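Local coordinates for protein carboxypeptidase Y inhibitor (PDB 1WPX) that inhibits carboxypeptidase Y, a vacuolar serine protease, specifically and potently as a member of the phosphatidylethanolamine-binding protein family, at residues E23-D28 with V93-D98; L167-P172 with K200-N205. All coordinates share one frame; numbering follows the deposited sequence.

Contact 1: residues E23-D28 with V93-D98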
loop_
_atom_site.group_PDB
_atom_site.type_symbol
_atom_site.label_atom_id
_atom_site.label_comp_id
_atom_site.label_asym_id
_atom_site.label_seq_id
_atom_site.Cartn_x
_atom_site.Cartn_y
_atom_site.Cartn_z
ATOM N N GLU B 23 -6.524 -4.593 24.118
ATOM C CA GLU B 23 -6.424 -4.422 25.560
ATOM C C GLU B 23 -7.297 -3.312 26.113
ATOM O O GLU B 23 -7.908 -3.468 27.166
ATOM C CB GLU B 23 -4.967 -4.170 25.959
ATOM C CG GLU B 23 -4.096 -3.666 24.819
ATOM C CD GLU B 23 -3.766 -4.766 23.814
ATOM O OE1 GLU B 23 -3.580 -4.457 22.609
ATOM O OE2 GLU B 23 -3.684 -5.941 24.243
ATOM N N ASP B 24 -7.363 -2.192 25.411
ATOM C CA ASP B 24 -8.168 -1.076 25.882
ATOM C C ASP B 24 -9.657 -1.271 25.656
ATOM O O ASP B 24 -10.470 -0.821 26.461
ATOM C CB ASP B 24 -7.753 0.212 25.180
ATOM C CG ASP B 24 -6.291 0.496 25.321
ATOM O OD1 ASP B 24 -5.819 1.490 24.727
ATOM O OD2 ASP B 24 -5.613 -0.278 26.028
ATOM N N VAL B 25 -10.015 -1.941 24.564
ATOM C CA VAL B 25 -11.417 -2.114 24.228
ATOM C C VAL B 25 -11.975 -3.529 24.275
ATOM O O VAL B 25 -12.913 -3.799 25.020
ATOM C CB VAL B 25 -11.695 -1.525 22.839
ATOM C CG1 VAL B 25 -13.184 -1.454 22.591
ATOM C CG2 VAL B 25 -11.074 -0.145 22.734
ATOM N N ILE B 26 -11.407 -4.424 23.477
ATOM C CA ILE B 26 -11.874 -5.806 23.411
ATOM C C ILE B 26 -11.532 -6.643 24.645
ATOM O O ILE B 26 -12.237 -7.597 24.969
ATOM C CB ILE B 26 -11.314 -6.497 22.149
ATOM C CG1 ILE B 26 -11.835 -5.775 20.903
ATOM C CG2 ILE B 26 -11.712 -7.958 22.126
ATOM C CD1 ILE B 26 -11.247 -6.270 19.600
ATOM N N HIS B 27 -10.455 -6.279 25.331
ATOM C CA HIS B 27 -10.017 -6.996 26.526
ATOM C C HIS B 27 -9.749 -8.484 26.293
ATOM O O HIS B 27 -9.936 -9.303 27.193
ATOM C CB HIS B 27 -11.036 -6.837 27.661
ATOM C CG HIS B 27 -11.092 -5.457 28.236
ATOM N ND1 HIS B 27 -12.088 -4.558 27.923
ATOM C CD2 HIS B 27 -10.262 -4.816 29.093
ATOM C CE1 HIS B 27 -11.873 -3.422 28.564
ATOM N NE2 HIS B 27 -10.771 -3.552 29.281
ATOM N N ASP B 28 -9.314 -8.835 25.090
ATOM C CA ASP B 28 -9.001 -10.221 24.778
ATOM C C ASP B 28 -7.898 -10.259 23.734
ATOM O O ASP B 28 -8.140 -9.998 22.556
ATOM C CB ASP B 28 -10.231 -10.948 24.247
ATOM C CG ASP B 28 -9.945 -12.402 23.926
ATOM O OD1 ASP B 28 -10.884 -13.123 23.527
ATOM O OD2 ASP B 28 -8.776 -12.823 24.075
ATOM N N VAL B 93 -21.739 -1.957 17.215
ATOM C CA VAL B 93 -21.378 -0.963 18.219
ATOM C C VAL B 93 -20.305 0.025 17.756
ATOM O O VAL B 93 -19.471 -0.300 16.919
ATOM C CB VAL B 93 -20.851 -1.663 19.499
ATOM C CG1 VAL B 93 -20.259 -0.642 20.464
ATOM C CG2 VAL B 93 -21.973 -2.426 20.166
ATOM N N MET B 94 -20.347 1.239 18.299
ATOM C CA MET B 94 -19.333 2.247 18.010
ATOM C C MET B 94 -18.968 2.907 19.334
ATOM O O MET B 94 -19.819 3.494 19.997
ATOM C CB MET B 94 -19.829 3.314 17.037
ATOM C CG MET B 94 -18.695 4.239 16.588
ATOM S SD MET B 94 -19.193 5.584 15.489
ATOM C CE MET B 94 -18.342 6.963 16.255
ATOM N N THR B 95 -17.707 2.803 19.727
ATOM C CA THR B 95 -17.289 3.396 20.984
ATOM C C THR B 95 -15.934 4.101 20.898
ATOM O O THR B 95 -15.113 3.800 20.030
ATOM C CB THR B 95 -17.225 2.328 22.097
ATOM O OG1 THR B 95 -17.070 2.970 23.373
ATOM C CG2 THR B 95 -16.054 1.379 21.854
ATOM N N ASP B 96 -15.726 5.044 21.816
ATOM C CA ASP B 96 -14.489 5.810 21.911
ATOM C C ASP B 96 -13.888 5.544 23.292
ATOM O O ASP B 96 -14.460 5.937 24.305
ATOM C CB ASP B 96 -14.787 7.307 21.743
ATOM C CG ASP B 96 -13.557 8.184 21.971
ATOM O OD1 ASP B 96 -12.466 7.644 22.251
ATOM O OD2 ASP B 96 -13.684 9.422 21.870
ATOM N N PRO B 97 -12.734 4.863 23.353
ATOM C CA PRO B 97 -12.113 4.580 24.651
ATOM C C PRO B 97 -11.161 5.699 25.067
ATOM O O PRO B 97 -10.474 5.601 26.090
ATOM C CB PRO B 97 -11.378 3.278 24.390
ATOM C CG PRO B 97 -10.846 3.512 23.003
ATOM C CD PRO B 97 -12.018 4.168 22.267
ATOM N N ASP B 98 -11.117 6.757 24.262
ATOM C CA ASP B 98 -10.245 7.893 24.535
ATOM C C ASP B 98 -11.052 9.168 24.786
ATOM O O ASP B 98 -10.845 10.196 24.136
ATOM C CB ASP B 98 -9.274 8.098 23.367
ATOM C CG ASP B 98 -8.469 6.852 23.060
ATOM O OD1 ASP B 98 -7.951 6.227 24.011
ATOM O OD2 ASP B 98 -8.349 6.500 21.870
#

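Contact 2: residues L167-P172 with K200-N205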
loop_
_atom_site.group_PDB
_atom_site.type_symbol
_atom_site.label_atom_id
_atom_site.label_comp_id
_atom_site.label_asym_id
_atom_site.label_seq_id
_atom_site.Cartn_x
_atom_site.Cartn_y
_atom_site.Cartn_z
ATOM N N LEU B 167 -17.537 -2.390 16.273
ATOM C CA LEU B 167 -17.491 -3.805 16.638
ATOM C C LEU B 167 -18.779 -4.526 16.248
ATOM O O LEU B 167 -19.883 -4.041 16.522
ATOM C CB LEU B 167 -17.255 -3.977 18.142
ATOM C CG LEU B 167 -16.010 -3.326 18.745
ATOM C CD1 LEU B 167 -16.374 -1.951 19.261
ATOM C CD2 LEU B 167 -15.480 -4.166 19.882
ATOM N N LEU B 168 -18.631 -5.681 15.602
ATOM C CA LEU B 168 -19.780 -6.471 15.183
ATOM C C LEU B 168 -19.917 -7.703 16.079
ATOM O O LEU B 168 -18.991 -8.510 16.186
ATOM C CB LEU B 168 -19.630 -6.908 13.722
ATOM C CG LEU B 168 -20.819 -7.686 13.148
ATOM C CD1 LEU B 168 -22.005 -6.753 13.033
ATOM C CD2 LEU B 168 -20.479 -8.264 11.784
ATOM N N TYR B 169 -21.070 -7.838 16.728
ATOM C CA TYR B 169 -21.313 -8.980 17.606
ATOM C C TYR B 169 -22.444 -9.868 17.110
ATOM O O TYR B 169 -23.402 -9.392 16.502
ATOM C CB TYR B 169 -21.674 -8.518 19.017
ATOM C CG TYR B 169 -20.555 -7.881 19.796
ATOM C CD1 TYR B 169 -20.312 -6.511 19.710
ATOM C CD2 TYR B 169 -19.749 -8.647 20.641
ATOM C CE1 TYR B 169 -19.293 -5.914 20.452
ATOM C CE2 TYR B 169 -18.725 -8.067 21.383
ATOM C CZ TYR B 169 -18.502 -6.697 21.287
ATOM O OH TYR B 169 -17.503 -6.113 22.040
ATOM N N LYS B 170 -22.326 -11.165 17.369
ATOM C CA LYS B 170 -23.375 -12.107 17.003
ATOM C C LYS B 170 -24.181 -12.305 18.280
ATOM O O LYS B 170 -23.607 -12.576 19.332
ATOM C CB LYS B 170 -22.791 -13.447 16.571
ATOM C CG LYS B 170 -23.863 -14.484 16.308
ATOM C CD LYS B 170 -23.298 -15.889 16.277
ATOM C CE LYS B 170 -24.421 -16.913 16.178
ATOM N NZ LYS B 170 -23.912 -18.316 16.091
ATOM N N GLN B 171 -25.499 -12.152 18.199
ATOM C CA GLN B 171 -26.354 -12.319 19.372
ATOM C C GLN B 171 -26.663 -13.795 19.584
ATOM O O GLN B 171 -26.649 -14.570 18.632
ATOM C CB GLN B 171 -27.660 -11.542 19.184
ATOM C CG GLN B 171 -27.451 -10.060 18.918
ATOM C CD GLN B 171 -28.737 -9.316 18.594
ATOM O OE1 GLN B 171 -28.708 -8.145 18.210
ATOM N NE2 GLN B 171 -29.870 -9.989 18.752
ATOM N N PRO B 172 -26.936 -14.206 20.837
ATOM C CA PRO B 172 -27.253 -15.611 21.129
ATOM C C PRO B 172 -28.547 -15.941 20.386
ATOM O O PRO B 172 -29.447 -15.096 20.304
ATOM C CB PRO B 172 -27.465 -15.623 22.645
ATOM C CG PRO B 172 -26.766 -14.391 23.133
ATOM C CD PRO B 172 -27.046 -13.383 22.055
ATOM N N LYS B 200 -17.542 -4.712 29.061
ATOM C CA LYS B 200 -18.437 -5.019 30.173
ATOM C C LYS B 200 -19.824 -5.429 29.669
ATOM O O LYS B 200 -20.325 -6.512 29.991
ATOM C CB LYS B 200 -18.571 -3.788 31.071
ATOM C CG LYS B 200 -19.468 -3.965 32.283
ATOM C CD LYS B 200 -18.858 -4.958 33.254
ATOM C CE LYS B 200 -19.581 -4.964 34.591
ATOM N NZ LYS B 200 -18.897 -5.888 35.543
ATOM N N TRP B 201 -20.426 -4.550 28.873
ATOM C CA TRP B 201 -21.759 -4.763 28.318
ATOM C C TRP B 201 -21.886 -6.005 27.436
ATOM O O TRP B 201 -22.890 -6.714 27.505
ATOM C CB TRP B 201 -22.183 -3.532 27.514
ATOM C CG TRP B 201 -23.609 -3.555 27.077
ATOM C CD1 TRP B 201 -24.708 -3.355 27.858
ATOM C CD2 TRP B 201 -24.096 -3.774 25.745
ATOM N NE1 TRP B 201 -25.853 -3.430 27.096
ATOM C CE2 TRP B 201 -25.505 -3.688 25.797
ATOM C CE3 TRP B 201 -23.481 -4.035 24.515
ATOM C CZ2 TRP B 201 -26.307 -3.853 24.665
ATOM C CZ3 TRP B 201 -24.278 -4.199 23.390
ATOM C CH2 TRP B 201 -25.677 -4.106 23.475
ATOM N N ALA B 202 -20.881 -6.266 26.606
ATOM C CA ALA B 202 -20.920 -7.421 25.715
ATOM C C ALA B 202 -20.882 -8.736 26.482
ATOM O O ALA B 202 -21.518 -9.714 26.086
ATOM C CB ALA B 202 -19.763 -7.363 24.727
ATOM N N LYS B 203 -20.133 -8.758 27.580
ATOM C CA LYS B 203 -20.016 -9.961 28.390
ATOM C C LYS B 203 -21.280 -10.286 29.167
ATOM O O LYS B 203 -21.737 -11.428 29.155
ATOM C CB LYS B 203 -18.839 -9.839 29.360
ATOM C CG LYS B 203 -17.522 -10.310 28.778
ATOM C CD LYS B 203 -17.584 -11.802 28.435
ATOM C CE LYS B 203 -16.293 -12.292 27.765
ATOM N NZ LYS B 203 -16.329 -13.752 27.436
ATOM N N GLU B 204 -21.849 -9.294 29.842
ATOM C CA GLU B 204 -23.056 -9.547 30.614
ATOM C C GLU B 204 -24.253 -9.875 29.731
ATOM O O GLU B 204 -25.322 -10.205 30.227
ATOM C CB GLU B 204 -23.378 -8.361 31.542
ATOM C CG GLU B 204 -23.536 -7.003 30.876
ATOM C CD GLU B 204 -23.776 -5.884 31.892
ATOM O OE1 GLU B 204 -22.988 -5.768 32.857
ATOM O OE2 GLU B 204 -24.747 -5.117 31.727
ATOM N N ASN B 205 -24.070 -9.803 28.418
ATOM C CA ASN B 205 -25.155 -10.105 27.500
ATOM C C ASN B 205 -24.823 -11.263 26.570
ATOM O O ASN B 205 -25.521 -11.510 25.593
ATOM C CB ASN B 205 -25.520 -8.860 26.695
ATOM C CG ASN B 205 -26.281 -7.839 27.520
ATOM O OD1 ASN B 205 -27.395 -8.103 27.969
ATOM N ND2 ASN B 205 -25.683 -6.667 27.724
#

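Contact 1: residues E23-D28 with V93-D98
Val25 spreads its two methyl groups over different residues of 93-98, a small worked example of how one branched side chain can pack against both a strand and the loop that follows it. Its CG2 lies 3.7 Å from Pro97 CG and almost as near CB of the same ring, the two side chains meeting at a slant. The other branch, CG1, is anti to the backbone N (chi1 -169°) and meets the methyl of Thr95 tip to tip, CG1 to CG2 4.1 Å. The threonine thus divides its work: with OG1 anti to its own backbone N (chi1 -169°), the hydroxyl is engaged by Glu109 and Trp189 while CG2 is left for the apolar side. No hydrogen bond spans the two segments, and all three touching residues are buried.

The polar interactions lie with neighbouring side chains. Asp24 OD1 and Asp98 OD1 stand 5.2 Å apart, and Arg163 forms a salt bridge with each, so that one guanidinium group links the segments and probably offsets the like charges. Around Pro97 the chain forms an Asx turn: Asp98 N donates to Asp96 OD1 over 2.6 Å, reaching it from above the carboxylate plane. Asp96 OD2 is hydrogen-bonded to His162 ND1. Asp96, Pro97 and Asp98 belong to the Asp-Pro-Asp signature of the family, whose relatives use this region to form an anion-binding pocket.

The strand 90-96 runs antiparallel between 110-120 and 162-170; 23-28 spans the end of the short helix 21-24 and the turn after it, and packs beside the end of that strand. Val198 of helix 198-203 also touches Val25, Val93 and Thr95, joining that helix to both partners.

Contact 2: residues L167-P172 with K200-N205
Asn205 ND2 is held by two acceptors, the backbone oxygen of Trp201 and the hydroxyl of Ser181, while the backbone oxygen of the same asparagine faces Pro172 across the contact. The bond from ND2 to Trp201 O is 2.8 Å long with an N-H...O angle of 147°, the donor tilted 23° from the carbonyl plane. It ties Asn205, two residues past the end of helix 198-203, back to a carbonyl within it. The same nitrogen lies 3.3 Å above the plane of the Trp201 ring, offset toward its rim, so the amide nitrogen, rather than the whole amide, lies over the indole rim. Trp201 NE1 in turn bonds to Ser181 O, making Ser181 a common partner of both side chains.

The main touch across the contact is apolar. Tyr169, near the end of strand 162-170, has CG anti to its carbonyl carbon (chi1 -69°), which carries the ring up to the small side chain of Ala202 on the helix. Its CE2 comes to 3.6 Å from Ala202 CB; the methyl approaches obliquely and also neighbours CZ and OH. Pro172 adds a looser van der Waals touch on a carbonyl oxygen, its CG 4.0 Å from Asn205 O.

Strand 162-170 is bonded to 90-96 on one edge and to 208-217 on the other. On the helix side, Trp201 touches Val114 of strand 110-120 and its ring meets that of Trp189. Such packing of a short helix against an antiparallel sheet belongs to the predominantly beta fold of the phosphatidylethanolamine-binding proteins.

From the N terminus, the chain leaves helix 21-24 and contact 1 closes the first loop, bringing 23-28 onto 93-98 after 64 intervening residues that include several strands. Only then does contact 2 open: strand 162-170 leads into a mostly irregular excursion of 27 residues, and the chain returns at 200-205 to close it. The two loops are therefore in series, neither enclosing nor crossing the other. They meet in the sheet, where strands 90-96 and 162-170 are antiparallel neighbours: Val93 N lies 2.9 Å from Leu167 O, a probable hydrogen bond, and Leu167 also packs against Ile26 and Thr95. Together they tie the N-terminal region and the late helix to one sheet.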